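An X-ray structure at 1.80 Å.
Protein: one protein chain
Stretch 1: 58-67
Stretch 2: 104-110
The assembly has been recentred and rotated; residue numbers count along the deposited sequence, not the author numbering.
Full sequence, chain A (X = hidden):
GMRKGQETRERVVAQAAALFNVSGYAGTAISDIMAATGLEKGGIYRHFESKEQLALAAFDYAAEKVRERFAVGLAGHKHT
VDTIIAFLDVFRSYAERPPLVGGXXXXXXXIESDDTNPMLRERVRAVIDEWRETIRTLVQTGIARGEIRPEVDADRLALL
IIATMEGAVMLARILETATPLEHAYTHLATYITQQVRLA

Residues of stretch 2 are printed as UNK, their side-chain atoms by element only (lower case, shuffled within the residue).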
# COMPACT_ATOMS: atom_id res chain seq x y z
N ALA A 58 -19.05 6.48 -4.63
CA ALA A 58 -18.29 5.39 -5.26
C ALA A 58 -17.41 4.68 -4.24
O ALA A 58 -17.30 3.45 -4.30
CB ALA A 58 -17.44 5.89 -6.44
N PHE A 59 -16.77 5.42 -3.33
CA PHE A 59 -16.01 4.74 -2.27
C PHE A 59 -16.94 3.96 -1.31
O PHE A 59 -16.66 2.80 -0.97
CB PHE A 59 -15.17 5.68 -1.43
CG PHE A 59 -14.35 4.95 -0.39
CD1 PHE A 59 -13.14 4.40 -0.73
CD2 PHE A 59 -14.85 4.74 0.90
CE1 PHE A 59 -12.42 3.66 0.20
CE2 PHE A 59 -14.13 4.02 1.83
CZ PHE A 59 -12.93 3.50 1.50
N ASP A 60 -18.01 4.60 -0.85
CA ASP A 60 -18.96 3.94 0.06
C ASP A 60 -19.42 2.62 -0.53
O ASP A 60 -19.61 1.63 0.19
CB ASP A 60 -20.16 4.86 0.36
CG ASP A 60 -19.78 6.01 1.24
OD1 ASP A 60 -18.67 6.02 1.83
OD2 ASP A 60 -20.57 6.97 1.30
N TYR A 61 -19.52 2.58 -1.85
CA TYR A 61 -19.92 1.39 -2.58
C TYR A 61 -18.83 0.33 -2.57
O TYR A 61 -19.11 -0.87 -2.41
CB TYR A 61 -20.25 1.76 -4.01
CG TYR A 61 -20.32 0.60 -4.94
CD1 TYR A 61 -21.51 -0.12 -5.09
CD2 TYR A 61 -19.23 0.23 -5.69
CE1 TYR A 61 -21.57 -1.20 -5.95
CE2 TYR A 61 -19.28 -0.86 -6.55
CZ TYR A 61 -20.46 -1.57 -6.68
OH TYR A 61 -20.53 -2.64 -7.53
N ALA A 62 -17.61 0.78 -2.83
CA ALA A 62 -16.43 -0.08 -2.75
C ALA A 62 -16.28 -0.61 -1.32
O ALA A 62 -16.04 -1.80 -1.14
CB ALA A 62 -15.18 0.69 -3.19
N ALA A 63 -16.48 0.24 -0.32
CA ALA A 63 -16.40 -0.17 1.08
C ALA A 63 -17.43 -1.25 1.39
O ALA A 63 -17.09 -2.27 2.00
CB ALA A 63 -16.55 1.01 2.02
N GLU A 64 -18.68 -1.06 0.95
CA GLU A 64 -19.72 -2.07 1.17
C GLU A 64 -19.39 -3.38 0.48
O GLU A 64 -19.64 -4.46 1.01
CB GLU A 64 -21.09 -1.56 0.71
CG GLU A 64 -22.23 -2.62 0.85
CD GLU A 64 -22.52 -3.07 2.28
OE1 GLU A 64 -22.14 -2.37 3.25
OE2 GLU A 64 -23.16 -4.15 2.43
N LYS A 65 -18.81 -3.31 -0.70
CA LYS A 65 -18.46 -4.54 -1.40
C LYS A 65 -17.39 -5.37 -0.65
O LYS A 65 -17.50 -6.59 -0.51
CB LYS A 65 -17.94 -4.18 -2.75
CG LYS A 65 -17.80 -5.35 -3.69
CD LYS A 65 -18.51 -5.04 -5.01
CE LYS A 65 -20.01 -5.14 -4.82
NZ LYS A 65 -20.77 -4.94 -6.08
N VAL A 66 -16.32 -4.70 -0.26
CA VAL A 66 -15.28 -5.29 0.58
C VAL A 66 -15.91 -5.93 1.85
O VAL A 66 -15.60 -7.06 2.19
CB VAL A 66 -14.21 -4.22 0.91
CG1 VAL A 66 -13.30 -4.67 2.02
CG2 VAL A 66 -13.39 -3.89 -0.36
N ARG A 67 -16.84 -5.21 2.48
CA ARG A 67 -17.53 -5.65 3.69
C ARG A 67 -18.27 -6.97 3.45
O ARG A 67 -18.16 -7.87 4.27
CB ARG A 67 -18.50 -4.56 4.18
CG ARG A 67 -19.16 -4.77 5.52
CD ARG A 67 -19.98 -3.55 5.95
NE ARG A 67 -19.12 -2.37 6.07
CZ ARG A 67 -19.18 -1.25 5.33
NH1 ARG A 67 -20.11 -1.08 4.39
NH2 ARG A 67 -18.32 -0.27 5.55
N UNK A 104 -7.40 -3.84 -4.23
CA UNK A 104 -8.10 -3.42 -3.00
C UNK A 104 -8.41 -1.93 -3.03
O UNK A 104 -7.49 -1.12 -3.06
s UNK A 104 -8.10 -3.21 -0.24
c UNK A 104 -7.30 -3.75 -1.72
N UNK A 105 -9.71 -1.55 -2.96
CA UNK A 105 -10.02 -0.11 -2.99
C UNK A 105 -9.67 0.64 -1.72
O UNK A 105 -9.54 1.88 -1.73
c UNK A 105 -10.92 -2.38 -2.83
c UNK A 105 -11.53 -0.10 -3.23
c UNK A 105 -12.00 -1.35 -2.57
N UNK A 106 -9.49 -0.10 -0.62
CA UNK A 106 -9.08 0.49 0.64
C UNK A 106 -7.62 0.94 0.52
O UNK A 106 -7.27 2.11 0.80
c UNK A 106 -9.31 -0.49 1.82
c UNK A 106 -9.09 0.21 3.19
c UNK A 106 -10.72 -1.09 1.79
c UNK A 106 -11.84 -0.07 1.78
N UNK A 107 -6.76 0.00 0.10
CA UNK A 107 -5.35 0.28 -0.20
C UNK A 107 -5.23 1.37 -1.26
O UNK A 107 -4.48 2.35 -1.09
c UNK A 107 -3.21 -0.94 -1.20
c UNK A 107 -2.73 -2.31 -1.77
c UNK A 107 -2.24 -0.40 -0.14
c UNK A 107 -4.63 -1.00 -0.66
N UNK A 108 -5.90 1.20 -2.38
CA UNK A 108 -5.76 2.15 -3.47
C UNK A 108 -6.21 3.58 -3.06
O UNK A 108 -5.55 4.57 -3.41
n UNK A 108 -6.74 -0.17 -6.24
o UNK A 108 -4.84 -0.02 -5.02
c UNK A 108 -5.95 0.42 -5.33
c UNK A 108 -6.54 1.67 -4.69
N UNK A 109 -7.33 3.70 -2.34
CA UNK A 109 -7.84 4.99 -1.92
C UNK A 109 -6.97 5.57 -0.81
O UNK A 109 -6.81 6.78 -0.76
c UNK A 109 -9.32 4.92 -1.48
c UNK A 109 -9.84 6.31 -1.04
o UNK A 109 -10.13 4.38 -2.54
N UNK A 110 -6.35 4.71 0.02
CA UNK A 110 -5.45 5.19 1.05
C UNK A 110 -4.31 5.97 0.45
O UNK A 110 -4.01 7.04 0.93
c UNK A 110 -4.87 4.02 1.88

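Position 104 carries two side-chain atoms, one carbon followed by one sulfur, with no branch. The sulfur comes no nearer to stretch 1 than 5.3 Å, from Val66 CG2, and makes no contact with it. This sulfur instead accepts a hydrogen bond from the backbone N of position 107 at 3.5 Å, nearly linear at 176°. A single carbon ending in sulfur is cysteine, and Cys104, with chi1 in t, is the N-cap of the helix.

At position 105, three carbons close a ring onto the backbone N, and its CA-to-CB bond points toward stretch 1. Its CB lies 3.7 Å from Ala62 CB, and another ring carbon comes within 3.6 Å of Val66 CG2. Such a ring is proline; the close approach to Val66 CG2 is made by Pro105 CG. With no amide hydrogen to donate, proline fits the first turn of a helix well.

Position 106 has four carbons, forked at the first, with one arm two carbons long. The CA-to-CB bond points sideways, but the long arm turns back to stretch 1: its end carbon is 3.7 Å from Phe59 CZ and its inner carbon 4.4 Å from Val66 CG1. This is the isoleucine pattern, and the two carbons are Ile106 CD1 and CG1.

Position 107 also has four carbons, but forked at the second, and none reaches stretch 1. It is leucine, and Leu107 N is the donor to Cys104 SG.

Two carbons, the second bearing one oxygen and one nitrogen, make up the side chain at position 108, which lies out of reach of stretch 1. This amide is asparagine, Asn108.

At position 109 a single carbon carries one oxygen and one carbon, and the oxygen lies 3.5 Å from Phe59 CD1. The branched hydroxyl identifies threonine. Thr109 OG1 donates to Pro105 O at 2.7 Å and has a further hydrogen bond elsewhere in the structure, while it rests at the edge of the Phe59 ring.

Position 110 has one side-chain carbon, too distant to touch stretch 1, and is alanine.

The two helices run at 145°, their axes 10.4 Å apart at closest approach, and bury 288 Å² between the stretches. No hydrogen bond crosses between them; the contact rests on packing. Ala62 has only a methyl group, and Ala62 CA lies 6.4 Å from Pro105 CA, the nearest pair in the register. One turn earlier, Phe59 reaches Ile106 and Thr109; one turn later, Val66 packs on Pro105 and more loosely against Ile106.

Stretch 2, residues 104-110: CPILNTA
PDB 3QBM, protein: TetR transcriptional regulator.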